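Local coordinates for CAIP (Helicobacter cinaedi, PDB 5LBH), which probably stores and detoxifies iron as a dodecameric Dps-like mini-ferritin of the neutrophil-activating protein type, and takes part in atherosclerotic inflammation as an antigen, at residues 11-16 / 65-70; 15-20 / 79-84. One frame throughout, in Å; residues are numbered along the deposited sequence.

Interaction 1 (11-16 / 65-70); sequences IQADAS and MPYVTL
Two flat groups carry this contact, the carboxamide of Gln-12 and the phenol ring of Tyr-67. The Tyr-67 ring is met obliquely on the helix side: Gln-12 OE1 comes in near CD2 and the CB at the root of the ring, and Ala-13 CB lies by CD2 and 4.1 Å from CE2 of Tyr-67; Lys-9, one turn back, adds a cation-pi contact. In the Dps-type ferritin fold, a four-helix bundle, this is where the long connection between helix 34-61 and helix 89-116 runs across helix 4-28, on the side where the second subunit packs.

The amide of Gln-12 pairs with the backbone of Tyr-67 at both ends, so one side chain reads the N-H and the C=O of a single residue. The N-H of Tyr-67 donates to Gln-12 OE1, N to OE1 3.0 Å, in the carboxamide plane and on a lone pair, although the bond is bent to 139°. The return bond from Gln-12 NE2 to Tyr-67 O, 2.9 Å, is straighter at 153°; there the donor stands above the plane of the Tyr-67 carbonyl. Gln-12 gets there with CG anti to its backbone N (chi1 -172°) and an extended chain, and the paired bonds fix the rotation of its amide and tell OE1 from NE2. Pro-66 crosses the same side chain obliquely, its CB 3.2 Å from Gln-12 OE1.

Met-73 of helix 70-76 and Phe-52 and Val-55 of helix 34-61 pack around the buried Gln-12, as does Trp-27 of the second subunit. One turn further along helix 4-28, Ser-16 turns its hydroxyl back onto its own helix, OG donating to Ala-13 O at 3.0 Å, while CD2 of Leu-70 lies 4.4 Å from that same OG.

Interaction 2 (15-20 / 79-84); sequences ASVFYV and IKEESK
Val-17 pushes its CG1 methyl into the bend of the 79-84 loop, overlapping the backbone of Ile-79 and the aliphatic part of Glu-81. This loop belongs to the long crossover joining the second and third bundle helices of the Dps-type ferritin fold, here at a subunit interface. With CG1 anti to the backbone N (chi1 172°), one branch of Val-17 does the touching. It lies 3.6 Å from Ile-79 O and also meets Ile-79 CG2. Glu-81 crosses Val-17 at about a right angle, its CG 3.7 Å from Val-17 CG1. Phe-18 lies alongside the tip of Ile-79, its CB 4.4 Å from CD1 of Ile-79, and its ring meets Phe-48 edge-to-face.

No direct hydrogen bond joins the two segments. A water 2.6 Å from Glu-81 OE2 also makes a weak, long approach to Val-17 O. The carboxylate of Glu-81 has its main partners across the interface, where OE2 accepts from Leu-70 N and OE1 from Ala-71 N of the second subunit.

Ile-79 fills the groove between helix 4-28 and helix 89-116, against Lys-21 on one and Asp-99, Tyr-102 and Phe-103 on the other, before the loop runs on to strand 87-88.

Overall arrangement
From the N terminus, helix 4-28 supplies the first half of both contacts, and the chain then runs through helix 34-61 before it comes back. Interaction 1 closes the first loop as 65-70 returns to 11-16. After the short helix 70-76, interaction 2 closes a second at 15-20, about 13 Å away between centres. The loops overlap in staggered order, since both partners advance along the chain together, and they share Ala-15 and Ser-16. Between them Asp-14 OD1 takes probable hydrogen bonds from the backbone at Lys-78 and Ile-79. Together they lay the connection between helices 34-61 and 89-116 along helix 4-28, with the second subunit touching both.

Interaction 1 (11-16 / 65-70)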
loop_
_atom_site.group_PDB
_atom_site.type_symbol
_atom_site.label_atom_id
_atom_site.label_comp_id
_atom_site.label_asym_id
_atom_site.label_seq_id
_atom_site.Cartn_x
_atom_site.Cartn_y
_atom_site.Cartn_z
ATOM N N ILE A 11 -2.811 36.998 9.331
ATOM C CA ILE A 11 -2.559 35.586 9.630
ATOM C C ILE A 11 -1.325 35.091 8.868
ATOM O O ILE A 11 -0.490 34.355 9.406
ATOM C CB ILE A 11 -3.801 34.744 9.275
ATOM C CG1 ILE A 11 -5.031 35.180 10.094
ATOM C CG2 ILE A 11 -3.499 33.266 9.457
ATOM C CD1 ILE A 11 -6.038 34.150 10.313
ATOM N N GLN A 12 -1.201 35.487 7.598
ATOM C CA GLN A 12 -0.065 35.077 6.787
ATOM C C GLN A 12 1.254 35.518 7.419
ATOM O O GLN A 12 2.179 34.711 7.584
ATOM C CB GLN A 12 -0.210 35.645 5.374
ATOM C CG GLN A 12 0.827 35.124 4.402
ATOM C CD GLN A 12 0.975 35.981 3.162
ATOM O OE1 GLN A 12 0.270 36.967 2.989
ATOM N NE2 GLN A 12 1.904 35.608 2.294
ATOM N N ALA A 13 1.351 36.800 7.792
ATOM C CA ALA A 13 2.604 37.319 8.331
ATOM C C ALA A 13 2.956 36.659 9.660
ATOM O O ALA A 13 4.120 36.309 9.900
ATOM C CB ALA A 13 2.525 38.838 8.478
ATOM N N ASP A 14 1.972 36.493 10.543
ATOM C CA ASP A 14 2.267 35.850 11.815
ATOM C C ASP A 14 2.587 34.372 11.630
ATOM O O ASP A 14 3.387 33.822 12.402
ATOM C CB ASP A 14 1.107 36.048 12.791
ATOM C CG ASP A 14 0.935 37.509 13.215
ATOM O OD1 ASP A 14 1.928 38.196 13.581
ATOM O OD2 ASP A 14 -0.219 37.974 13.175
ATOM N N ALA A 15 1.971 33.708 10.632
ATOM C CA ALA A 15 2.322 32.310 10.358
ATOM C C ALA A 15 3.786 32.182 9.956
ATOM O O ALA A 15 4.478 31.261 10.406
ATOM C CB ALA A 15 1.430 31.699 9.278
ATOM N N SER A 16 4.278 33.086 9.102
ATOM C CA SER A 16 5.665 32.942 8.661
ATOM C C SER A 16 6.639 33.182 9.807
ATOM O O SER A 16 7.683 32.531 9.869
ATOM C CB SER A 16 5.983 33.864 7.470
ATOM O OG SER A 16 6.022 35.231 7.815
ATOM N N MET A 65 -3.634 40.782 -3.387
ATOM C CA MET A 65 -2.277 40.270 -3.315
ATOM C C MET A 65 -1.925 40.048 -1.860
ATOM O O MET A 65 -2.158 40.937 -1.029
ATOM C CB MET A 65 -1.263 41.234 -3.940
ATOM C CG MET A 65 -1.364 41.482 -5.448
ATOM S SD MET A 65 -1.226 43.256 -5.776
ATOM C CE MET A 65 0.329 43.666 -4.965
ATOM N N PRO A 66 -1.391 38.892 -1.506
ATOM C CA PRO A 66 -0.879 38.685 -0.149
ATOM C C PRO A 66 0.524 39.267 -0.050
ATOM O O PRO A 66 1.079 39.785 -1.018
ATOM C CB PRO A 66 -0.879 37.157 0.007
ATOM C CG PRO A 66 -0.747 36.627 -1.406
ATOM C CD PRO A 66 -1.238 37.697 -2.361
ATOM N N TYR A 67 1.105 39.161 1.140
ATOM C CA TYR A 67 2.497 39.553 1.285
ATOM C C TYR A 67 3.368 38.613 0.474
ATOM O O TYR A 67 3.071 37.426 0.320
ATOM C CB TYR A 67 2.926 39.533 2.743
ATOM C CG TYR A 67 2.229 40.566 3.578
ATOM C CD1 TYR A 67 2.350 41.927 3.281
ATOM C CD2 TYR A 67 1.490 40.193 4.694
ATOM C CE1 TYR A 67 1.719 42.886 4.067
ATOM C CE2 TYR A 67 0.865 41.139 5.487
ATOM C CZ TYR A 67 0.976 42.479 5.172
ATOM O OH TYR A 67 0.337 43.404 5.975
ATOM N N VAL A 68 4.443 39.169 -0.080
ATOM C CA VAL A 68 5.304 38.410 -0.968
ATOM C C VAL A 68 6.786 38.504 -0.620
ATOM O O VAL A 68 7.603 37.825 -1.242
ATOM C CB VAL A 68 5.004 38.858 -2.418
ATOM C CG1 VAL A 68 6.207 39.368 -3.189
ATOM C CG2 VAL A 68 4.228 37.756 -3.147
ATOM N N THR A 69 7.152 39.243 0.423
ATOM C CA THR A 69 8.541 39.314 0.857
ATOM C C THR A 69 8.589 39.201 2.374
ATOM O O THR A 69 7.670 39.638 3.069
ATOM C CB THR A 69 9.228 40.609 0.428
ATOM O OG1 THR A 69 8.381 41.713 0.739
ATOM C CG2 THR A 69 9.480 40.592 -1.082
ATOM N N LEU A 70 9.670 38.604 2.882
ATOM C CA LEU A 70 9.880 38.526 4.323
ATOM C C LEU A 70 10.019 39.903 4.940
ATOM O O LEU A 70 9.613 40.106 6.092
ATOM C CB LEU A 70 11.122 37.689 4.623
ATOM C CG LEU A 70 10.858 36.194 4.492
ATOM C CD1 LEU A 70 12.126 35.402 4.749
ATOM C CD2 LEU A 70 9.743 35.760 5.456
#

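Interaction 2 (15-20 / 79-84)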
loop_
_atom_site.group_PDB
_atom_site.type_symbol
_atom_site.label_atom_id
_atom_site.label_comp_id
_atom_site.label_asym_id
_atom_site.label_seq_id
_atom_site.Cartn_x
_atom_site.Cartn_y
_atom_site.Cartn_z
ATOM N N ALA A 15 1.971 33.708 10.632
ATOM C CA ALA A 15 2.322 32.310 10.358
ATOM C C ALA A 15 3.786 32.182 9.956
ATOM O O ALA A 15 4.478 31.261 10.406
ATOM C CB ALA A 15 1.430 31.699 9.278
ATOM N N SER A 16 4.278 33.086 9.102
ATOM C CA SER A 16 5.665 32.942 8.661
ATOM C C SER A 16 6.639 33.182 9.807
ATOM O O SER A 16 7.683 32.531 9.869
ATOM C CB SER A 16 5.983 33.864 7.470
ATOM O OG SER A 16 6.022 35.231 7.815
ATOM N N VAL A 17 6.314 34.090 10.729
ATOM C CA VAL A 17 7.184 34.303 11.884
ATOM C C VAL A 17 7.102 33.123 12.844
ATOM O O VAL A 17 8.120 32.648 13.348
ATOM C CB VAL A 17 6.838 35.638 12.568
ATOM C CG1 VAL A 17 7.586 35.786 13.895
ATOM C CG2 VAL A 17 7.164 36.803 11.614
ATOM N N PHE A 18 5.892 32.617 13.097
ATOM C CA PHE A 18 5.730 31.464 13.979
ATOM C C PHE A 18 6.423 30.240 13.395
ATOM O O PHE A 18 7.030 29.440 14.128
ATOM C CB PHE A 18 4.242 31.188 14.190
ATOM C CG PHE A 18 3.957 30.209 15.283
ATOM C CD1 PHE A 18 3.335 28.996 15.015
ATOM C CD2 PHE A 18 4.306 30.503 16.596
ATOM C CE1 PHE A 18 3.073 28.090 16.042
ATOM C CE2 PHE A 18 4.049 29.599 17.622
ATOM C CZ PHE A 18 3.431 28.392 17.347
ATOM N N TYR A 19 6.360 30.098 12.067
ATOM C CA TYR A 19 7.033 28.998 11.392
ATOM C C TYR A 19 8.511 28.933 11.771
ATOM O O TYR A 19 9.034 27.861 12.106
ATOM C CB TYR A 19 6.844 29.166 9.885
ATOM C CG TYR A 19 7.557 28.172 9.018
ATOM C CD1 TYR A 19 8.695 28.541 8.312
ATOM C CD2 TYR A 19 7.068 26.870 8.857
ATOM C CE1 TYR A 19 9.340 27.656 7.506
ATOM C CE2 TYR A 19 7.722 25.960 8.039
ATOM C CZ TYR A 19 8.860 26.363 7.372
ATOM O OH TYR A 19 9.532 25.496 6.553
ATOM N N VAL A 20 9.194 30.081 11.758
ATOM C CA VAL A 20 10.615 30.094 12.085
ATOM C C VAL A 20 10.828 29.951 13.589
ATOM O O VAL A 20 11.735 29.238 14.026
ATOM C CB VAL A 20 11.293 31.361 11.522
ATOM C CG1 VAL A 20 12.692 31.499 12.069
ATOM C CG2 VAL A 20 11.368 31.286 10.000
ATOM N N ILE A 79 3.347 38.617 16.116
ATOM C CA ILE A 79 4.050 37.625 16.914
ATOM C C ILE A 79 5.523 37.994 16.969
ATOM O O ILE A 79 6.133 38.312 15.942
ATOM C CB ILE A 79 3.821 36.217 16.343
ATOM C CG1 ILE A 79 2.422 35.766 16.733
ATOM C CG2 ILE A 79 4.847 35.217 16.880
ATOM C CD1 ILE A 79 2.090 34.437 16.305
ATOM N N LYS A 80 6.095 37.978 18.173
ATOM C CA LYS A 80 7.472 38.418 18.363
ATOM C C LYS A 80 8.437 37.303 17.999
ATOM O O LYS A 80 8.168 36.130 18.256
ATOM C CB LYS A 80 7.712 38.840 19.814
ATOM C CG LYS A 80 6.731 39.876 20.353
ATOM C CD LYS A 80 7.104 41.284 19.945
ATOM C CE LYS A 80 6.138 42.312 20.555
ATOM N NZ LYS A 80 6.073 42.225 22.052
ATOM N N GLU A 81 9.556 37.672 17.385
ATOM C CA GLU A 81 10.629 36.713 17.176
ATOM C C GLU A 81 11.354 36.423 18.487
ATOM O O GLU A 81 11.295 37.199 19.442
ATOM C CB GLU A 81 11.593 37.199 16.092
ATOM C CG GLU A 81 10.967 37.088 14.703
ATOM C CD GLU A 81 11.974 37.109 13.558
ATOM O OE1 GLU A 81 12.532 38.195 13.267
ATOM O OE2 GLU A 81 12.231 36.009 12.985
ATOM N N GLU A 82 11.972 35.247 18.551
ATOM C CA GLU A 82 12.648 34.764 19.746
ATOM C C GLU A 82 14.149 34.622 19.502
ATOM O O GLU A 82 14.575 33.824 18.654
ATOM C CB GLU A 82 12.038 33.438 20.209
ATOM C CG GLU A 82 12.717 32.819 21.421
ATOM C CD GLU A 82 12.770 33.748 22.618
ATOM O OE1 GLU A 82 13.594 34.682 22.609
ATOM O OE2 GLU A 82 12.007 33.543 23.583
ATOM N N SER A 83 14.948 35.374 20.264
ATOM C CA SER A 83 16.394 35.366 20.104
ATOM C C SER A 83 17.101 34.315 20.954
ATOM O O SER A 83 18.194 33.884 20.586
ATOM C CB SER A 83 16.957 36.750 20.440
ATOM O OG SER A 83 16.933 37.606 19.303
ATOM N N LYS A 84 16.522 33.881 22.075
ATOM C CA LYS A 84 17.158 32.842 22.881
ATOM C C LYS A 84 17.300 31.542 22.085
ATOM O O LYS A 84 16.618 31.312 21.082
ATOM C CB LYS A 84 16.369 32.584 24.167
ATOM C CG LYS A 84 15.886 33.853 24.865
ATOM C CD LYS A 84 14.942 33.526 26.011
ATOM C CE LYS A 84 15.480 32.326 26.799
ATOM N NZ LYS A 84 14.403 31.429 27.356
HETATM O O HOH W 1 11.137 33.974 14.221
#